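Long-range contact in thermotoga maritima TmcAL (Thermotoga maritima, PDB 5Y0T), which belongs to the HIGH nucleotidyl transferase family of the HUP clan and is seen here with adenosine-5'-rp-alpha-thio-triphosphate bound: residues Arg44-Val49 against Val248-Met253. Residues are numbered along the deposited sequence; the frame is centred on the assembly and turned at random.
Sequences RGEPAV and VFLENM
P47 sits at the centre of this contact, its CB directed toward 248-253. P47 CG presses on the backbone where F249 passes into L250, 3.5 Å from L250 N, while P47 CD lies against L250 CB at 3.7 Å. V248 CG1, anti to its own backbone N, comes to 4.0 Å from P47 CB, and M253, whose chain is extended beyond CG, puts CE 3.8 Å from P47 CB and SD beside P47 CG. L250 CG is likewise anti to its backbone N (chi1 -178°), which sets CD1 where it touches both P47 CD and G45 O. At the far end of the loop, V49 and F249 run side by side, with CG2 of V49 3.9 Å from CE1 of F249.

One hydrogen bond joins the backbones directly: V248 N donates to V49 O over 2.9 Å, with an N-H...O angle of 156°, in the carbonyl plane and on a lone pair. A nearly straight CA-H...O contact from V49 CA to V248 O lies beside it. Two waters complete the seam. One donates to E46 OE1 and accepts from L250 N; the other donates to both P47 O and V248 O. The other carboxylate oxygen, E46 OE2, takes R44 NH2 at 2.6 Å and also pairs with R214 of helix 210-218, so the buried carboxylate is probably kept ionised.

F249 N bonds N252 OD1, fixing the turn before helix 254-261. The strand-to-helix loop of the beta-alpha-beta crossover 32-38, 52-61, 66-70 in the Rossmann-like HUP core thus packs on the loop between helices 231-242 and 254-261.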
ATOM      1  N   ARG A  44       7.930   4.901  18.946  1.00 22.90           N
ATOM      2  CA  ARG A  44       8.290   3.480  18.903  1.00 35.67           C
ATOM      3  C   ARG A  44       7.836   2.776  17.616  1.00 28.82           C
ATOM      4  O   ARG A  44       8.025   1.573  17.471  1.00 27.73           O
ATOM      5  CB  ARG A  44       7.682   2.739  20.101  1.00 45.94           C
ATOM      6  CG  ARG A  44       8.330   3.011  21.450  1.00 59.02           C
ATOM      7  CD  ARG A  44       7.435   2.500  22.587  1.00 70.79           C
ATOM      8  NE  ARG A  44       6.745   1.252  22.248  1.00 76.69           N
ATOM      9  CZ  ARG A  44       7.119   0.043  22.664  1.00 78.55           C
ATOM     10  NH1 ARG A  44       8.184  -0.093  23.441  1.00 78.14           N
ATOM     11  NH2 ARG A  44       6.428  -1.034  22.306  1.00 78.09           N
ATOM     12  N   GLY A  45       7.188   3.509  16.717  1.00 27.28           N
ATOM     13  CA  GLY A  45       6.667   2.925  15.487  1.00 22.46           C
ATOM     14  C   GLY A  45       5.324   2.216  15.647  1.00 28.54           C
ATOM     15  O   GLY A  45       4.995   1.304  14.897  1.00 26.93           O
ATOM     16  N   GLU A  46       4.541   2.630  16.635  1.00 25.86           N
ATOM     17  CA  GLU A  46       3.215   2.049  16.856  1.00 28.64           C
ATOM     18  C   GLU A  46       2.166   3.126  16.648  1.00 27.51           C
ATOM     19  O   GLU A  46       2.485   4.306  16.740  1.00 24.96           O
ATOM     20  CB  GLU A  46       3.089   1.482  18.268  1.00 26.68           C
ATOM     21  CG  GLU A  46       4.024   0.316  18.574  1.00 31.38           C
ATOM     22  CD  GLU A  46       3.652  -0.390  19.856  1.00 34.40           C
ATOM     23  OE1 GLU A  46       2.618  -1.095  19.863  1.00 35.95           O
ATOM     24  OE2 GLU A  46       4.396  -0.243  20.855  1.00 38.30           O
ATOM     25  N   PRO A  47       0.918   2.725  16.360  1.00 28.32           N
ATOM     26  CA  PRO A  47      -0.165   3.712  16.382  1.00 21.67           C
ATOM     27  C   PRO A  47      -0.481   4.102  17.812  1.00 21.83           C
ATOM     28  O   PRO A  47      -0.273   3.295  18.724  1.00 20.74           O
ATOM     29  CB  PRO A  47      -1.348   2.970  15.761  1.00 16.95           C
ATOM     30  CG  PRO A  47      -1.069   1.508  16.065  1.00 24.52           C
ATOM     31  CD  PRO A  47       0.438   1.368  16.046  1.00 28.21           C
ATOM     32  N   ALA A  48      -1.000   5.308  18.004  1.00 22.30           N
ATOM     33  CA  ALA A  48      -1.529   5.688  19.301  1.00 19.84           C
ATOM     34  C   ALA A  48      -2.755   4.830  19.545  1.00 22.56           C
ATOM     35  O   ALA A  48      -3.482   4.472  18.601  1.00 19.01           O
ATOM     36  CB  ALA A  48      -1.860   7.165  19.332  1.00 22.78           C
ATOM     37  N   VAL A  49      -2.988   4.452  20.790  1.00 17.49           N
ATOM     38  CA  VAL A  49      -4.049   3.493  21.034  1.00 23.39           C
ATOM     39  C   VAL A  49      -5.433   4.155  20.852  1.00 21.28           C
ATOM     40  O   VAL A  49      -6.407   3.478  20.512  1.00 27.03           O
ATOM     41  CB  VAL A  49      -3.892   2.838  22.429  1.00 20.11           C
ATOM     42  CG1 VAL A  49      -4.135   3.857  23.571  1.00 17.56           C
ATOM     43  CG2 VAL A  49      -4.795   1.617  22.534  1.00 26.58           C
ATOM     44  N   VAL A 248      -6.758   1.066  19.025  1.00 21.38           N
ATOM     45  CA  VAL A 248      -6.090   0.760  17.769  1.00 21.24           C
ATOM     46  C   VAL A 248      -4.719   0.186  18.104  1.00 23.37           C
ATOM     47  O   VAL A 248      -3.952   0.815  18.839  1.00 23.74           O
ATOM     48  CB  VAL A 248      -5.931   2.009  16.876  1.00 20.20           C
ATOM     49  CG1 VAL A 248      -5.120   1.663  15.613  1.00 18.16           C
ATOM     50  CG2 VAL A 248      -7.307   2.586  16.505  1.00 16.24           C
ATOM     51  N   PHE A 249      -4.413  -1.006  17.594  1.00 18.66           N
ATOM     52  CA  PHE A 249      -3.129  -1.653  17.901  1.00 18.99           C
ATOM     53  C   PHE A 249      -2.316  -1.869  16.629  1.00 21.76           C
ATOM     54  O   PHE A 249      -2.873  -1.963  15.537  1.00 21.78           O
ATOM     55  CB  PHE A 249      -3.326  -3.001  18.608  1.00 21.67           C
ATOM     56  CG  PHE A 249      -3.963  -2.905  19.971  1.00 27.30           C
ATOM     57  CD1 PHE A 249      -3.334  -2.220  21.002  1.00 29.17           C
ATOM     58  CD2 PHE A 249      -5.185  -3.517  20.227  1.00 24.80           C
ATOM     59  CE1 PHE A 249      -3.915  -2.142  22.264  1.00 29.85           C
ATOM     60  CE2 PHE A 249      -5.774  -3.439  21.482  1.00 26.65           C
ATOM     61  CZ  PHE A 249      -5.131  -2.745  22.505  1.00 22.31           C
ATOM     62  N   LEU A 250      -0.999  -1.948  16.772  1.00 23.24           N
ATOM     63  CA  LEU A 250      -0.132  -2.169  15.614  1.00 24.81           C
ATOM     64  C   LEU A 250      -0.512  -3.432  14.858  1.00 21.98           C
ATOM     65  O   LEU A 250      -0.466  -3.473  13.630  1.00 22.59           O
ATOM     66  CB  LEU A 250       1.325  -2.260  16.048  1.00 26.57           C
ATOM     67  CG  LEU A 250       2.323  -2.451  14.908  1.00 31.18           C
ATOM     68  CD1 LEU A 250       2.244  -1.310  13.930  1.00 29.92           C
ATOM     69  CD2 LEU A 250       3.723  -2.572  15.492  1.00 31.41           C
ATOM     70  N   GLU A 251      -0.908  -4.463  15.588  1.00 22.77           N
ATOM     71  CA  GLU A 251      -1.206  -5.729  14.934  1.00 24.37           C
ATOM     72  C   GLU A 251      -2.438  -5.594  14.024  1.00 23.62           C
ATOM     73  O   GLU A 251      -2.566  -6.338  13.039  1.00 27.00           O
ATOM     74  CB  GLU A 251      -1.387  -6.848  15.970  1.00 26.25           C
ATOM     75  CG  GLU A 251      -2.484  -6.611  16.986  1.00 33.39           C
ATOM     76  CD  GLU A 251      -1.973  -6.093  18.320  1.00 35.05           C
ATOM     77  OE1 GLU A 251      -0.944  -5.374  18.348  1.00 26.21           O
ATOM     78  OE2 GLU A 251      -2.617  -6.409  19.345  1.00 31.89           O
ATOM     79  N   ASN A 252      -3.312  -4.625  14.307  1.00 25.96           N
ATOM     80  CA  ASN A 252      -4.440  -4.340  13.409  1.00 24.01           C
ATOM     81  C   ASN A 252      -3.947  -3.836  12.044  1.00 24.20           C
ATOM     82  O   ASN A 252      -4.619  -4.011  11.024  1.00 25.47           O
ATOM     83  CB  ASN A 252      -5.409  -3.295  14.010  1.00 24.00           C
ATOM     84  CG  ASN A 252      -5.915  -3.677  15.402  1.00 29.70           C
ATOM     85  OD1 ASN A 252      -6.037  -2.827  16.278  1.00 31.19           O
ATOM     86  ND2 ASN A 252      -6.214  -4.953  15.602  1.00 29.58           N
ATOM     87  N   MET A 253      -2.780  -3.200  12.033  1.00 21.01           N
ATOM     88  CA  MET A 253      -2.197  -2.699  10.787  1.00 21.16           C
ATOM     89  C   MET A 253      -1.227  -3.685  10.142  1.00 22.95           C
ATOM     90  O   MET A 253      -0.661  -3.407   9.085  1.00 20.00           O
ATOM     91  CB  MET A 253      -1.456  -1.393  11.034  1.00 22.66           C
ATOM     92  CG  MET A 253      -2.350  -0.271  11.484  1.00 24.21           C
ATOM     93  SD  MET A 253      -1.418   1.151  12.063  1.00 23.62           S
ATOM     94  CE  MET A 253      -2.808   2.248  12.349  1.00 17.23           C
TER
HETATM   95  O   HOH W   1       0.117  -0.955  19.342  1.00 20.93           O
HETATM   96  O   HOH W   2      -1.394   1.073  20.114  1.00 24.47           O